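Local coordinates for transcriptional regulator AcuR (Rhodobacter sphaeroides 2.4.1, PDB 3BRU), which represses transcription of its own operon as a TetR-family DNA-binding regulator, probably by binding two operator sequences in the promoter, at residues 191-196 with 203-208; 109-114 with 184-189; 123-128 with 198-203. All coordinates share one frame; numbering follows the deposited sequence. Where two conformers were deposited one is given.

Contact 1. Residues 191-196 with 203-208; sequences GAILRA and DPLHSF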
loop_
_atom_site.group_PDB
_atom_site.type_symbol
_atom_site.label_atom_id
_atom_site.label_comp_id
_atom_site.label_asym_id
_atom_site.label_seq_id
_atom_site.Cartn_x
_atom_site.Cartn_y
_atom_site.Cartn_z
ATOM N N GLY A 191 3.346 -0.387 3.251
ATOM C CA GLY A 191 3.613 -1.269 2.121
ATOM C C GLY A 191 3.996 -2.655 2.581
ATOM O O GLY A 191 3.711 -3.650 1.893
ATOM N N ALA A 192 4.684 -2.732 3.734
ATOM C CA ALA A 192 4.980 -4.016 4.399
ATOM C C ALA A 192 3.677 -4.718 4.866
ATOM O O ALA A 192 3.504 -5.914 4.664
ATOM C CB ALA A 192 5.956 -3.815 5.552
ATOM N N ILE A 193 2.759 -3.957 5.466
ATOM C CA ILE A 193 1.447 -4.484 5.832
ATOM C C ILE A 193 0.653 -4.976 4.623
ATOM O O ILE A 193 0.085 -6.071 4.667
ATOM C CB ILE A 193 0.633 -3.505 6.663
ATOM C CG1 ILE A 193 1.177 -3.461 8.085
ATOM C CG2 ILE A 193 -0.846 -3.951 6.741
ATOM C CD1 ILE A 193 0.899 -2.132 8.728
ATOM N N LEU A 194 0.622 -4.183 3.555
ATOM C CA LEU A 194 0.032 -4.611 2.313
ATOM C C LEU A 194 0.501 -6.006 1.933
ATOM O O LEU A 194 -0.332 -6.897 1.643
ATOM C CB LEU A 194 0.367 -3.610 1.203
ATOM C CG LEU A 194 -0.266 -3.776 -0.176
ATOM C CD1 LEU A 194 -0.273 -2.382 -0.971
ATOM C CD2 LEU A 194 0.333 -4.932 -1.037
ATOM N N ARG A 195 1.831 -6.179 1.956
ATOM C CA ARG A 195 2.515 -7.397 1.534
ATOM C C ARG A 195 2.335 -8.574 2.491
ATOM O O ARG A 195 2.251 -9.720 2.041
ATOM C CB ARG A 195 4.002 -7.116 1.280
ATOM C CG ARG A 195 4.295 -6.378 -0.055
ATOM C CD ARG A 195 4.071 -7.249 -1.288
ATOM N NE ARG A 195 5.057 -8.320 -1.384
ATOM C CZ ARG A 195 6.267 -8.199 -1.919
ATOM N NH1 ARG A 195 6.669 -7.030 -2.435
ATOM N NH2 ARG A 195 7.084 -9.254 -1.917
ATOM N N ALA A 196 2.274 -8.285 3.791
ATOM C CA ALA A 196 1.972 -9.306 4.809
ATOM C C ALA A 196 0.544 -9.847 4.660
ATOM O O ALA A 196 0.318 -11.032 4.773
ATOM C CB ALA A 196 2.225 -8.785 6.241
ATOM N N ASP A 203 6.743 -12.253 6.994
ATOM C CA ASP A 203 8.034 -12.057 6.329
ATOM C C ASP A 203 8.296 -10.651 5.780
ATOM O O ASP A 203 9.397 -10.151 5.969
ATOM C CB ASP A 203 8.230 -13.090 5.220
ATOM C CG ASP A 203 7.980 -14.518 5.710
ATOM O OD1 ASP A 203 7.076 -14.711 6.570
ATOM O OD2 ASP A 203 8.685 -15.449 5.223
ATOM N N PRO A 204 7.310 -10.038 5.065
ATOM C CA PRO A 204 7.531 -8.668 4.565
ATOM C C PRO A 204 7.709 -7.632 5.671
ATOM O O PRO A 204 8.373 -6.614 5.441
ATOM C CB PRO A 204 6.265 -8.377 3.752
ATOM C CG PRO A 204 5.684 -9.724 3.448
ATOM C CD PRO A 204 5.986 -10.551 4.644
ATOM N N LEU A 205 7.125 -7.889 6.846
ATOM C CA LEU A 205 7.318 -7.050 7.988
ATOM C C LEU A 205 8.762 -7.106 8.437
ATOM O O LEU A 205 9.351 -6.052 8.701
ATOM C CB LEU A 205 6.393 -7.470 9.146
ATOM C CG LEU A 205 4.891 -7.488 8.852
ATOM C CD1 LEU A 205 4.121 -7.899 10.120
ATOM C CD2 LEU A 205 4.427 -6.126 8.315
ATOM N N HIS A 206 9.332 -8.316 8.523
ATOM C CA HIS A 206 10.679 -8.488 9.041
ATOM C C HIS A 206 11.673 -7.924 8.036
ATOM O O HIS A 206 12.681 -7.292 8.386
ATOM C CB HIS A 206 11.003 -9.966 9.289
ATOM C CG HIS A 206 10.049 -10.668 10.214
ATOM N ND1 HIS A 206 9.869 -12.039 10.192
ATOM C CD2 HIS A 206 9.237 -10.200 11.191
ATOM C CE1 HIS A 206 9.001 -12.384 11.126
ATOM N NE2 HIS A 206 8.585 -11.285 11.728
ATOM N N SER A 207 11.374 -8.167 6.775
ATOM C CA SER A 207 12.193 -7.710 5.669
ATOM C C SER A 207 12.270 -6.188 5.638
ATOM O O SER A 207 13.358 -5.620 5.537
ATOM C CB SER A 207 11.626 -8.222 4.360
ATOM O OG SER A 207 12.592 -8.001 3.374
ATOM N N PHE A 208 11.120 -5.535 5.746
ATOM C CA PHE A 208 11.094 -4.079 5.842
ATOM C C PHE A 208 11.902 -3.502 7.044
ATOM O O PHE A 208 12.699 -2.588 6.871
ATOM C CB PHE A 208 9.660 -3.514 5.834
ATOM C CG PHE A 208 9.602 -2.084 6.311
ATOM C CD1 PHE A 208 10.105 -1.049 5.510
ATOM C CD2 PHE A 208 9.140 -1.786 7.595
ATOM C CE1 PHE A 208 10.116 0.261 5.953
ATOM C CE2 PHE A 208 9.149 -0.456 8.059
ATOM C CZ PHE A 208 9.629 0.574 7.220
#
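Ala-192 and Ala-196, one turn apart on helix 178-199, face Pro-204, Leu-205 and Phe-208 at the start of helix 203-212. The segments run nearly antiparallel, at 153°, and their axes come within 8.0 Å, a closeness that alanine-sized side chains permit. Close packing centres on Pro-204 and Ala-192. Ala-192 CB lies 3.7 Å from Phe-208 CB and equally close to Pro-204 O, while Leu-205 CD2 rests 3.8 Å from Ala-192 O. Leu-205 CG stands anti to its carbonyl carbon (chi1 -57°), where it meets Ala-196 CB at 4.0 Å. Pro-204 suits the first turn of a helix, where no earlier carbonyl needs its missing N-H; its CB touches Arg-195 CB at 3.6 Å.

On the more exposed flank His-206 NE2 bonds Glu-116. Arg-195, buried at the subunit boundary, lends the contact its CB, then bends at chi2 and chi3; its guanidinium makes a salt bridge to Glu-199 and a hydrogen bond to Gln-156 of the second subunit. The side-chain contacts are apolar, some lying against backbone carbonyls, which implies that close fit and exclusion of water hold this helical hairpin, with polar bonds left to its margin and the dimer interface.

Contact 2. Residues 109-114 with 184-189; sequences RLFTRM and AFWIGW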
loop_
_atom_site.group_PDB
_atom_site.type_symbol
_atom_site.label_atom_id
_atom_site.label_comp_id
_atom_site.label_asym_id
_atom_site.label_seq_id
_atom_site.Cartn_x
_atom_site.Cartn_y
_atom_site.Cartn_z
ATOM N N ARG A 109 10.839 -0.563 17.745
ATOM C CA ARG A 109 10.870 -2.020 17.562
ATOM C C ARG A 109 9.748 -2.707 18.333
ATOM O O ARG A 109 9.177 -3.661 17.832
ATOM C CB ARG A 109 12.221 -2.595 17.973
ATOM C CG ARG A 109 13.345 -2.173 17.015
ATOM C CD ARG A 109 14.706 -2.840 17.346
ATOM N NE ARG A 109 15.664 -1.902 17.965
ATOM C CZ ARG A 109 16.012 -1.873 19.261
ATOM N NH1 ARG A 109 16.899 -0.972 19.691
ATOM N NH2 ARG A 109 15.483 -2.734 20.145
ATOM N N LEU A 110 9.414 -2.199 19.528
ATOM C CA LEU A 110 8.255 -2.699 20.277
ATOM C C LEU A 110 6.932 -2.519 19.513
ATOM O O LEU A 110 6.160 -3.449 19.413
ATOM C CB LEU A 110 8.177 -2.093 21.685
ATOM C CG LEU A 110 6.965 -2.537 22.521
ATOM C CD1 LEU A 110 6.986 -4.057 22.903
ATOM C CD2 LEU A 110 6.878 -1.709 23.754
ATOM N N PHE A 111 6.698 -1.330 18.962
ATOM C CA PHE A 111 5.511 -1.065 18.159
ATOM C C PHE A 111 5.331 -2.045 17.002
ATOM O O PHE A 111 4.236 -2.593 16.808
ATOM C CB PHE A 111 5.476 0.376 17.632
ATOM C CG PHE A 111 4.583 0.526 16.424
ATOM C CD1 PHE A 111 3.205 0.542 16.566
ATOM C CD2 PHE A 111 5.127 0.587 15.141
ATOM C CE1 PHE A 111 2.386 0.629 15.458
ATOM C CE2 PHE A 111 4.324 0.677 14.031
ATOM C CZ PHE A 111 2.955 0.698 14.178
ATOM N N THR A 112 6.385 -2.265 16.235
ATOM C CA THR A 112 6.331 -3.192 15.084
ATOM C C THR A 112 6.157 -4.661 15.477
ATOM O O THR A 112 5.543 -5.442 14.754
ATOM C CB THR A 112 7.541 -3.046 14.117
ATOM O OG1 THR A 112 8.745 -3.387 14.800
ATOM C CG2 THR A 112 7.632 -1.643 13.581
ATOM N N ARG A 113 6.683 -5.004 16.638
ATOM C CA ARG A 113 6.517 -6.309 17.237
ATOM C C ARG A 113 5.055 -6.564 17.655
ATOM O O ARG A 113 4.478 -7.598 17.315
ATOM C CB ARG A 113 7.495 -6.408 18.401
ATOM C CG ARG A 113 7.600 -7.763 19.057
ATOM C CD ARG A 113 8.997 -7.936 19.671
ATOM N NE ARG A 113 9.283 -9.284 20.186
ATOM C CZ ARG A 113 8.655 -10.427 19.858
ATOM N NH1 ARG A 113 9.030 -11.569 20.449
ATOM N NH2 ARG A 113 7.655 -10.453 18.967
HETATM N N MSE A 114 4.482 -5.604 18.374
HETATM C CA MSE A 114 3.069 -5.536 18.756
HETATM C C MSE A 114 2.073 -5.541 17.611
HETATM O O MSE A 114 1.070 -6.257 17.665
HETATM C CB MSE A 114 2.809 -4.280 19.584
HETATM C CG MSE A 114 3.466 -4.319 20.942
HETATM SE SE MSE A 114 2.925 -2.899 22.173
HETATM C CE MSE A 114 2.951 -1.374 20.967
ATOM N N ALA A 184 9.409 8.345 5.643
ATOM C CA ALA A 184 9.843 7.112 4.996
ATOM C C ALA A 184 9.427 5.866 5.792
ATOM O O ALA A 184 8.969 4.918 5.174
ATOM C CB ALA A 184 11.324 7.110 4.719
ATOM N N PHE A 185 9.536 5.876 7.140
ATOM C CA PHE A 185 8.991 4.775 7.963
ATOM C C PHE A 185 7.511 4.446 7.657
ATOM O O PHE A 185 7.183 3.284 7.424
ATOM C CB PHE A 185 9.147 4.989 9.489
ATOM C CG PHE A 185 8.616 3.824 10.312
ATOM C CD1 PHE A 185 9.421 2.725 10.579
ATOM C CD2 PHE A 185 7.292 3.784 10.734
ATOM C CE1 PHE A 185 8.925 1.619 11.303
ATOM C CE2 PHE A 185 6.784 2.679 11.440
ATOM C CZ PHE A 185 7.612 1.595 11.731
ATOM N N TRP A 186 6.633 5.449 7.672
ATOM C CA TRP A 186 5.199 5.201 7.456
ATOM C C TRP A 186 4.828 4.807 6.018
ATOM O O TRP A 186 3.913 3.967 5.813
ATOM C CB TRP A 186 4.320 6.342 8.033
ATOM C CG TRP A 186 4.290 6.210 9.544
ATOM C CD1 TRP A 186 5.052 6.897 10.436
ATOM C CD2 TRP A 186 3.537 5.248 10.305
ATOM N NE1 TRP A 186 4.814 6.432 11.725
ATOM C CE2 TRP A 186 3.891 5.421 11.666
ATOM C CE3 TRP A 186 2.591 4.255 9.965
ATOM C CZ2 TRP A 186 3.309 4.665 12.698
ATOM C CZ3 TRP A 186 2.033 3.483 10.988
ATOM C CH2 TRP A 186 2.393 3.701 12.335
ATOM N N ILE A 187 5.540 5.375 5.035
ATOM C CA ILE A 187 5.438 4.915 3.632
ATOM C C ILE A 187 5.781 3.403 3.564
ATOM O O ILE A 187 5.024 2.604 3.027
ATOM C CB ILE A 187 6.404 5.685 2.659
ATOM C CG1 ILE A 187 5.984 7.146 2.422
ATOM C CG2 ILE A 187 6.608 4.888 1.346
ATOM C CD1 ILE A 187 7.044 7.988 1.683
ATOM N N GLY A 188 6.918 3.022 4.125
ATOM C CA GLY A 188 7.385 1.646 4.017
ATOM C C GLY A 188 6.589 0.648 4.825
ATOM O O GLY A 188 6.312 -0.471 4.350
ATOM N N TRP A 189 6.203 1.054 6.035
ATOM C CA TRP A 189 5.397 0.187 6.928
ATOM C C TRP A 189 4.004 -0.153 6.407
ATOM O O TRP A 189 3.539 -1.242 6.552
ATOM C CB TRP A 189 5.318 0.825 8.306
ATOM C CG TRP A 189 4.575 0.055 9.306
ATOM C CD1 TRP A 189 3.397 0.405 9.877
ATOM C CD2 TRP A 189 4.948 -1.201 9.874
ATOM N NE1 TRP A 189 3.004 -0.553 10.790
ATOM C CE2 TRP A 189 3.939 -1.557 10.799
ATOM C CE3 TRP A 189 6.022 -2.085 9.669
ATOM C CZ2 TRP A 189 3.984 -2.751 11.548
ATOM C CZ3 TRP A 189 6.067 -3.274 10.414
ATOM C CH2 TRP A 189 5.050 -3.592 11.339
#
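This is an aromatic cluster in the interior of the TetR C-terminal domain: Phe-111 of helix 104-120 meets Trp-186 and Trp-189 of helix 178-199, with Thr-112 and Phe-185 flanking the three rings. The segments run nearly parallel, at 17°, but their axes stay 13.7 Å apart, a span that large rings can bridge.

Phe-111 and Trp-186 reach toward each other tip to tip, CZ to CH2 at 3.6 Å, with their ring planes inclined at 49°. Phe-111 also slants across Trp-189, its CE2 lying over one face of the indole toward the rim and its CZ 3.6 Å from Trp-189 NE1. Trp-189 CG is anti to the backbone N (chi1 -179°), and the indole beyond it lies between Phe-111 and Thr-112 on one side and its own helix on the other. Over the same face sits the methyl of Thr-112: CG2 stands 4.0 Å from the centroid of the six-membered ring, a CH-pi contact, and it also meets the edge of Phe-185 at CZ, 3.7 Å away. Threonine suits this place because its two branches divide the work: OG1 bonds back to Arg-109 O at 3.1 Å, leaving the methyl to the rings.

An alanine in place of Trp-189 would probably open a gap between the helices and deprive Phe-111 and the Thr-112 methyl of the indole face they pack on.

Leu-92 and Leu-93 of helix 74-97 also touch Phe-111. The chemistry implies cohesion by dispersion and ring-face contacts, while Thr-112 OG1 is bonded within its own helix and Trp-186 NE1 donates to Thr-159 OG1.

Contact 3. Residues 123-128 with 198-203; sequences GFRRGC and LELRPD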
loop_
_atom_site.group_PDB
_atom_site.type_symbol
_atom_site.label_atom_id
_atom_site.label_comp_id
_atom_site.label_asym_id
_atom_site.label_seq_id
_atom_site.Cartn_x
_atom_site.Cartn_y
_atom_site.Cartn_z
ATOM N N GLY A 123 -4.617 -14.489 11.444
ATOM C CA GLY A 123 -3.862 -15.050 10.322
ATOM C C GLY A 123 -3.319 -14.094 9.254
ATOM O O GLY A 123 -3.175 -14.509 8.109
ATOM N N PHE A 124 -3.020 -12.835 9.609
ATOM C CA PHE A 124 -2.588 -11.805 8.624
ATOM C C PHE A 124 -3.631 -11.452 7.573
ATOM O O PHE A 124 -3.282 -10.919 6.535
ATOM C CB PHE A 124 -1.230 -12.141 7.982
ATOM C CG PHE A 124 -0.136 -12.275 8.999
ATOM C CD1 PHE A 124 0.579 -11.157 9.417
ATOM C CD2 PHE A 124 0.116 -13.499 9.606
ATOM C CE1 PHE A 124 1.540 -11.260 10.417
ATOM C CE2 PHE A 124 1.078 -13.614 10.602
ATOM C CZ PHE A 124 1.789 -12.474 11.000
ATOM N N ARG A 125 -4.903 -11.724 7.854
ATOM C CA ARG A 125 -6.008 -11.401 6.957
ATOM C C ARG A 125 -6.482 -9.944 7.131
ATOM O O ARG A 125 -7.201 -9.418 6.290
ATOM C CB ARG A 125 -7.169 -12.369 7.199
ATOM C CG ARG A 125 -6.908 -13.788 6.681
ATOM C CD ARG A 125 -8.115 -14.712 6.914
ATOM N NE ARG A 125 -8.452 -14.781 8.352
ATOM C CZ ARG A 125 -8.093 -15.744 9.217
ATOM N NH1 ARG A 125 -7.376 -16.812 8.841
ATOM N NH2 ARG A 125 -8.466 -15.627 10.489
ATOM N N ARG A 126 -6.064 -9.295 8.217
ATOM C CA ARG A 126 -6.497 -7.943 8.508
ATOM C C ARG A 126 -5.331 -6.980 8.559
ATOM O O ARG A 126 -4.338 -7.181 9.293
ATOM C CB ARG A 126 -7.251 -7.890 9.829
ATOM C CG ARG A 126 -8.595 -8.603 9.821
ATOM C CD ARG A 126 -9.308 -8.391 11.167
ATOM N NE ARG A 126 -10.429 -9.317 11.247
ATOM C CZ ARG A 126 -11.037 -9.647 12.381
ATOM N NH1 ARG A 126 -10.632 -9.114 13.529
ATOM N NH2 ARG A 126 -12.042 -10.516 12.365
ATOM N N GLY A 127 -5.463 -5.913 7.785
ATOM C CA GLY A 127 -4.406 -4.934 7.677
ATOM C C GLY A 127 -4.753 -3.631 8.345
ATOM O O GLY A 127 -5.536 -3.578 9.311
ATOM N N CYS A 128 -4.158 -2.567 7.814
ATOM C CA CYS A 128 -4.391 -1.242 8.313
ATOM C C CYS A 128 -5.626 -0.676 7.601
ATOM O O CYS A 128 -5.716 -0.722 6.377
ATOM C CB CYS A 128 -3.161 -0.373 8.075
ATOM S SG CYS A 128 -3.392 1.256 8.769
ATOM N N LEU A 198 -1.328 -9.727 1.707
ATOM C CA LEU A 198 -1.213 -10.493 0.478
ATOM C C LEU A 198 -0.545 -11.893 0.636
ATOM O O LEU A 198 -1.041 -12.883 0.107
ATOM C CB LEU A 198 -0.473 -9.666 -0.592
ATOM C CG LEU A 198 -0.153 -10.400 -1.884
ATOM C CD1 LEU A 198 -1.419 -10.765 -2.608
ATOM C CD2 LEU A 198 0.705 -9.583 -2.798
ATOM N N GLU A 199 0.596 -11.968 1.312
ATOM C CA GLU A 199 1.314 -13.240 1.447
ATOM C C GLU A 199 0.826 -14.117 2.605
ATOM O O GLU A 199 1.185 -15.295 2.682
ATOM C CB GLU A 199 2.830 -13.000 1.549
ATOM C CG GLU A 199 3.395 -12.496 0.218
ATOM C CD GLU A 199 4.838 -12.011 0.275
ATOM O OE1 GLU A 199 5.691 -12.710 0.903
ATOM O OE2 GLU A 199 5.102 -10.914 -0.320
ATOM N N LEU A 200 -0.003 -13.535 3.476
ATOM C CA LEU A 200 -0.518 -14.190 4.688
ATOM C C LEU A 200 0.594 -14.702 5.586
ATOM O O LEU A 200 0.540 -15.850 6.006
ATOM C CB LEU A 200 -1.516 -15.316 4.342
ATOM C CG LEU A 200 -2.732 -14.819 3.565
ATOM C CD1 LEU A 200 -3.593 -15.975 3.063
ATOM C CD2 LEU A 200 -3.548 -13.840 4.435
ATOM N N ARG A 201 1.598 -13.857 5.833
ATOM C CA ARG A 201 2.748 -14.197 6.668
ATOM C C ARG A 201 3.523 -12.934 7.103
ATOM O O ARG A 201 3.412 -11.880 6.465
ATOM C CB ARG A 201 3.682 -15.143 5.917
ATOM C CG ARG A 201 4.362 -14.507 4.710
ATOM C CD ARG A 201 5.019 -15.563 3.867
ATOM N NE ARG A 201 5.822 -14.961 2.813
ATOM C CZ ARG A 201 6.789 -15.589 2.151
ATOM N NH1 ARG A 201 7.083 -16.860 2.438
ATOM N NH2 ARG A 201 7.467 -14.938 1.212
ATOM N N PRO A 202 4.322 -13.026 8.190
ATOM C CA PRO A 202 4.991 -11.795 8.658
ATOM C C PRO A 202 6.288 -11.425 7.927
ATOM O O PRO A 202 6.841 -10.371 8.182
ATOM C CB PRO A 202 5.258 -12.099 10.131
ATOM C CG PRO A 202 5.518 -13.568 10.157
ATOM C CD PRO A 202 4.639 -14.179 9.059
ATOM N N ASP A 203 6.743 -12.253 6.994
ATOM C CA ASP A 203 8.034 -12.057 6.329
ATOM C C ASP A 203 8.296 -10.651 5.780
ATOM O O ASP A 203 9.397 -10.151 5.969
ATOM C CB ASP A 203 8.230 -13.090 5.220
ATOM C CG ASP A 203 7.980 -14.518 5.710
ATOM O OD1 ASP A 203 7.076 -14.711 6.570
ATOM O OD2 ASP A 203 8.685 -15.449 5.223
#
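Two helix ends meet here: the Schellman motif that closes helix 104-120, with Gly-123 as its C-prime residue, and the turn by which the chain leaves helix 178-199. The motif is made by Phe-124 N bonding to Met-119 O and Gly-123 N to Ala-120 O. Phe-124 and Leu-200 form the closest backbone pair, their CA atoms 5.0 Å apart.

The ring of Phe-124 carries most of the contact. It lies against the backbone from Arg-201 to Pro-202, with Arg-201 C 4.0 Å above the ring plane and over its centre, and Pro-202 N above the same face nearer the rim. Phe-124 CG is anti to the carbonyl carbon (chi1 -59°), a position in which it lies 3.9 Å from Arg-201 N. At the far end of the ring CZ meets Pro-202 CB at 3.6 Å, the two side chains crossing at about a right angle. A flat ring suits the flat peptide beneath it, and proline extends that apolar surface.

Leu-200, the first residue after helix 178-199 and itself at positive phi, sends CD2 to Phe-124 O at 3.6 Å, to Gly-123 O, and to the aliphatic CG of Arg-125 at 4.0 Å. Positive phi at Gly-123 (53°) is easily adopted by glycine, and a CB there would run into the guanidinium of Arg-125.

On the more exposed side, Arg-201, in the conformer described, grips Glu-199 side-on: NE at 3.0 Å and NH2 at 2.9 Å both donate to the single oxygen OE1. Glu-199 OE2 turns instead to Arg-195. Such packing, with a Schellman-terminated helix laid against the turn of a helical hairpin, fits the all-helical TetR C-terminal domain.

In the fold
After the N-terminal helices, which include the predicted helix-turn-helix, helix 104-120 enters contact 2 through residues 109-114; the chain then passes through 123-128, the first half of contact 3. A long helical excursion follows before helix 178-199 closes contact 2 at 184-189. Contact 1 opens only afterwards, at 191-196, so these two stand in series. Contact 3 closes at 198-203, crossing both of the others, and contact 1 closes last, at 203-208. Contacts 1 and 3 share Asp-203 and are joined by a probable hydrogen bond from Arg-201 N to Ala-196 O. Phe-208 and Leu-205 touch Gly-188 and Trp-189, joining contacts 1 and 2, whereas contacts 2 and 3 do not touch.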